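Putative 4-hydroxybenzoyl-CoA thioesterase (Geobacillus stearothermophilus, PDB 2OIW) probably hydrolyses the thioester bond of acyl-CoA substrates, as a predicted hotdog-fold thioesterase of the 4-hydroxybenzoyl-CoA type. Local coordinates at residues 37-42 against 104-109. Residues are numbered along the deposited sequence; the frame is centred on the assembly and turned at random. Where two conformers were deposited one is given.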
ATOM      1  N   GLU A  37      11.837   6.130  15.371  1.00 22.23           N
ATOM      2  CA  GLU A  37      12.583   6.804  16.450  1.00 23.19           C
ATOM      3  C   GLU A  37      13.419   8.007  15.969  1.00 22.28           C
ATOM      4  O   GLU A  37      13.610   8.970  16.689  1.00 22.10           O
ATOM      5  CB  GLU A  37      13.479   5.808  17.179  1.00 23.49           C
ATOM      6  CG  GLU A  37      12.719   4.706  17.920  1.00 26.65           C
ATOM      7  CD  GLU A  37      11.647   5.233  18.874  1.00 30.65           C
ATOM      8  OE1 GLU A  37      11.840   6.302  19.508  1.00 30.62           O
ATOM      9  OE2 GLU A  37      10.610   4.550  19.014  1.00 33.37           O
ATOM     10  N   ILE A  38      13.895   7.938  14.740  1.00 22.00           N
ATOM     11  CA  ILE A  38      14.603   9.044  14.140  1.00 21.57           C
ATOM     12  C   ILE A  38      13.644  10.186  13.894  1.00 20.85           C
ATOM     13  O   ILE A  38      13.939  11.306  14.288  1.00 21.46           O
ATOM     14  CB  ILE A  38      15.362   8.637  12.848  1.00 21.65           C
ATOM     15  CG1 ILE A  38      16.536   7.714  13.218  1.00 22.46           C
ATOM     16  CG2 ILE A  38      15.891   9.885  12.107  1.00 20.15           C
ATOM     17  CD1 ILE A  38      17.184   6.952  12.017  1.00 21.76           C
ATOM     18  N   PHE A  39      12.519   9.926  13.231  1.00 20.19           N
ATOM     19  CA  PHE A  39      11.478  10.949  13.035  1.00 20.13           C
ATOM     20  C   PHE A  39      11.102  11.590  14.384  1.00 20.47           C
ATOM     21  O   PHE A  39      10.915  12.813  14.474  1.00 20.51           O
ATOM     22  CB  PHE A  39      10.227  10.354  12.354  1.00 19.99           C
ATOM     23  CG  PHE A  39      10.483   9.817  10.966  1.00 19.25           C
ATOM     24  CD1 PHE A  39      11.588  10.232  10.216  1.00 20.44           C
ATOM     25  CD2 PHE A  39       9.606   8.909  10.393  1.00 22.04           C
ATOM     26  CE1 PHE A  39      11.802   9.738   8.936  1.00 20.57           C
ATOM     27  CE2 PHE A  39       9.821   8.410   9.112  1.00 18.66           C
ATOM     28  CZ  PHE A  39      10.926   8.817   8.396  1.00 20.67           C
ATOM     29  N   LYS A  40      11.033  10.768  15.427  1.00 19.49           N
ATOM     30  CA  LYS A  40      10.586  11.248  16.726  1.00 21.10           C
ATOM     31  C   LYS A  40      11.586  12.243  17.337  1.00 20.45           C
ATOM     32  O   LYS A  40      11.186  13.127  18.097  1.00 20.35           O
ATOM     33  CB  LYS A  40      10.298  10.075  17.671  1.00 20.53           C
ATOM     34  CG  LYS A  40       9.322  10.405  18.773  1.00 23.47           C
ATOM     35  CD  LYS A  40       9.179   9.255  19.772  1.00 24.69           C
ATOM     36  CE  LYS A  40       8.182   9.593  20.875  1.00 29.74           C
ATOM     37  NZ  LYS A  40       8.465  10.938  21.543  1.00 33.98           N
ATOM     38  N   LEU A  41      12.869  12.132  16.979  1.00 19.75           N
ATOM     39  CA  LEU A  41      13.880  13.081  17.483  1.00 19.50           C
ATOM     40  C   LEU A  41      13.723  14.504  16.913  1.00 19.64           C
ATOM     41  O   LEU A  41      13.958  15.506  17.618  1.00 18.25           O
ATOM     42  CB  LEU A  41      15.286  12.559  17.239  1.00 19.48           C
ATOM     43  CG  LEU A  41      15.658  11.297  18.029  1.00 19.04           C
ATOM     44  CD1 LEU A  41      16.947  10.718  17.499  1.00 19.64           C
ATOM     45  CD2 LEU A  41      15.786  11.572  19.539  1.00 20.95           C
ATOM     46  N   PHE A  42      13.292  14.566  15.655  1.00 18.66           N
ATOM     47  CA  PHE A  42      13.005  15.808  14.927  1.00 19.93           C
ATOM     48  C   PHE A  42      11.625  16.399  15.186  1.00 20.13           C
ATOM     49  O   PHE A  42      11.462  17.616  15.133  1.00 20.46           O
ATOM     50  CB  PHE A  42      13.187  15.582  13.423  1.00 19.32           C
ATOM     51  CG  PHE A  42      14.609  15.411  13.042  1.00 22.37           C
ATOM     52  CD1 PHE A  42      15.415  16.521  12.797  1.00 23.10           C
ATOM     53  CD2 PHE A  42      15.188  14.144  13.011  1.00 23.87           C
ATOM     54  CE1 PHE A  42      16.761  16.358  12.475  1.00 22.04           C
ATOM     55  CE2 PHE A  42      16.523  13.985  12.689  1.00 25.62           C
ATOM     56  CZ  PHE A  42      17.308  15.101  12.430  1.00 22.77           C
ATOM     57  N   SER A 104      19.477   5.355   3.031  1.00 19.21           N
ATOM     58  CA  SER A 104      18.622   6.489   2.701  1.00 18.63           C
ATOM     59  C   SER A 104      19.197   7.791   3.232  1.00 18.23           C
ATOM     60  O   SER A 104      19.866   7.828   4.284  1.00 16.75           O
ATOM     61  CB  SER A 104      17.193   6.285   3.225  1.00 18.64           C
ATOM     62  OG  SER A 104      17.210   5.915   4.589  1.00 20.91           O
ATOM     63  N   VAL A 105      18.957   8.856   2.487  1.00 17.46           N
ATOM     64  CA  VAL A 105      19.451  10.181   2.879  1.00 18.17           C
ATOM     65  C   VAL A 105      18.208  11.053   3.053  1.00 18.32           C
ATOM     66  O   VAL A 105      17.338  11.098   2.175  1.00 18.09           O
ATOM     67  CB  VAL A 105      20.394  10.775   1.794  1.00 18.24           C
ATOM     68  CG1 VAL A 105      20.990  12.134   2.237  1.00 19.20           C
ATOM     69  CG2 VAL A 105      21.509   9.769   1.399  1.00 18.90           C
ATOM     70  N   TYR A 106      18.126  11.703   4.200  1.00 19.07           N
ATOM     71  CA  TYR A 106      17.023  12.585   4.558  1.00 19.40           C
ATOM     72  C   TYR A 106      17.585  13.975   4.791  1.00 20.65           C
ATOM     73  O   TYR A 106      18.727  14.112   5.198  1.00 21.43           O
ATOM     74  CB  TYR A 106      16.397  12.081   5.845  1.00 19.59           C
ATOM     75  CG  TYR A 106      15.283  11.071   5.658  1.00 18.57           C
ATOM     76  CD1 TYR A 106      15.562   9.724   5.500  1.00 17.89           C
ATOM     77  CD2 TYR A 106      13.938  11.473   5.658  1.00 16.76           C
ATOM     78  CE1 TYR A 106      14.522   8.793   5.311  1.00 20.22           C
ATOM     79  CE2 TYR A 106      12.899  10.540   5.486  1.00 18.56           C
ATOM     80  CZ  TYR A 106      13.198   9.206   5.321  1.00 17.52           C
ATOM     81  OH  TYR A 106      12.168   8.304   5.109  1.00 21.61           O
ATOM     82  N   VAL A 107      16.793  15.003   4.512  0.50 21.10           N
ATOM     83  CA  VAL A 107      17.169  16.356   4.873  0.50 21.35           C
ATOM     84  C   VAL A 107      16.224  16.847   5.966  0.50 21.62           C
ATOM     85  O   VAL A 107      15.020  16.586   5.921  0.50 21.87           O
ATOM     86  CB  VAL A 107      17.216  17.319   3.640  0.50 21.74           C
ATOM     87  CG1 VAL A 107      15.848  17.467   2.976  0.50 20.71           C
ATOM     88  CG2 VAL A 107      17.773  18.683   4.038  0.50 21.54           C
ATOM     89  N   ASN A 108      16.790  17.502   6.974  1.00 22.08           N
ATOM     90  CA  ASN A 108      16.008  18.212   8.009  1.00 22.49           C
ATOM     91  C   ASN A 108      15.523  19.523   7.392  1.00 23.29           C
ATOM     92  O   ASN A 108      16.295  20.482   7.261  1.00 23.95           O
ATOM     93  CB  ASN A 108      16.879  18.489   9.250  1.00 21.84           C
ATOM     94  CG  ASN A 108      16.211  19.450  10.251  1.00 21.56           C
ATOM     95  OD1 ASN A 108      15.003  19.369  10.530  1.00 20.20           O
ATOM     96  ND2 ASN A 108      17.004  20.347  10.804  1.00 18.79           N
ATOM     97  N   PHE A 109      14.257  19.556   6.986  1.00 24.00           N
ATOM     98  CA  PHE A 109      13.700  20.723   6.346  1.00 24.59           C
ATOM     99  C   PHE A 109      12.813  21.514   7.315  1.00 24.93           C
ATOM    100  O   PHE A 109      11.827  21.001   7.849  1.00 24.98           O
ATOM    101  CB  PHE A 109      12.954  20.368   5.051  1.00 26.10           C
ATOM    102  CG  PHE A 109      12.733  21.547   4.169  1.00 27.80           C
ATOM    103  CD1 PHE A 109      13.710  21.945   3.270  1.00 31.18           C
ATOM    104  CD2 PHE A 109      11.563  22.298   4.271  1.00 31.00           C
ATOM    105  CE1 PHE A 109      13.538  23.095   2.470  1.00 33.03           C
ATOM    106  CE2 PHE A 109      11.362  23.438   3.481  1.00 31.82           C
ATOM    107  CZ  PHE A 109      12.354  23.832   2.570  1.00 32.31           C
TER
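Phe39 drives the outer edge of its ring into the face of Tyr106, an offset edge-to-face pair with ring centroids 5.5 Å apart and planes inclined at 63°. The leading atoms are CE1 and CZ of the phenylalanine: Phe39 CE1 stands 3.7 Å from Tyr106 CE2, and Phe39 CZ lies 3.6 Å from Tyr106 OH, which sits at the edge of the Phe39 ring and near its plane. In Phe39, CG stands anti to the carbonyl carbon, and from there the ring runs out from the helix until its far end meets the tyrosine. The phenol oxygen is also held, weakly, by Arg35 NH1. One helical turn on, Phe42 overlaps the amide of Asn108. Phe42 CD1 lies 3.7 Å from Asn108 OD1, and Phe42 CE1 is 3.8 Å from Asn108 CG. The amide is tilted 43° against the ring, in a van der Waals contact without a hydrogen bond. The contact belongs to the core of the hotdog fold, in which an antiparallel sheet curls round helical segments; here helix 36-42 meets strand 97-110 through Tyr106 and Asn108, two residues apart and both directed at the helix. Met53 of the adjoining strand 53-62 touches both phenylalanines, while Trp51 makes a second edge-to-face pair with Phe39 and Tyr68 of the second subunit also packs on that ring. An alanine in place of Tyr106 is likely to open a gap beside the Phe39 ring and leave Arg35 without its weak hydroxyl partner. In Asn108, CG is anti to the backbone N (chi1 169°), which swings the amide out beside Phe42, and ND2 donates to Glu117 OE1, a bond that probably limits how far the amide can turn against the ring.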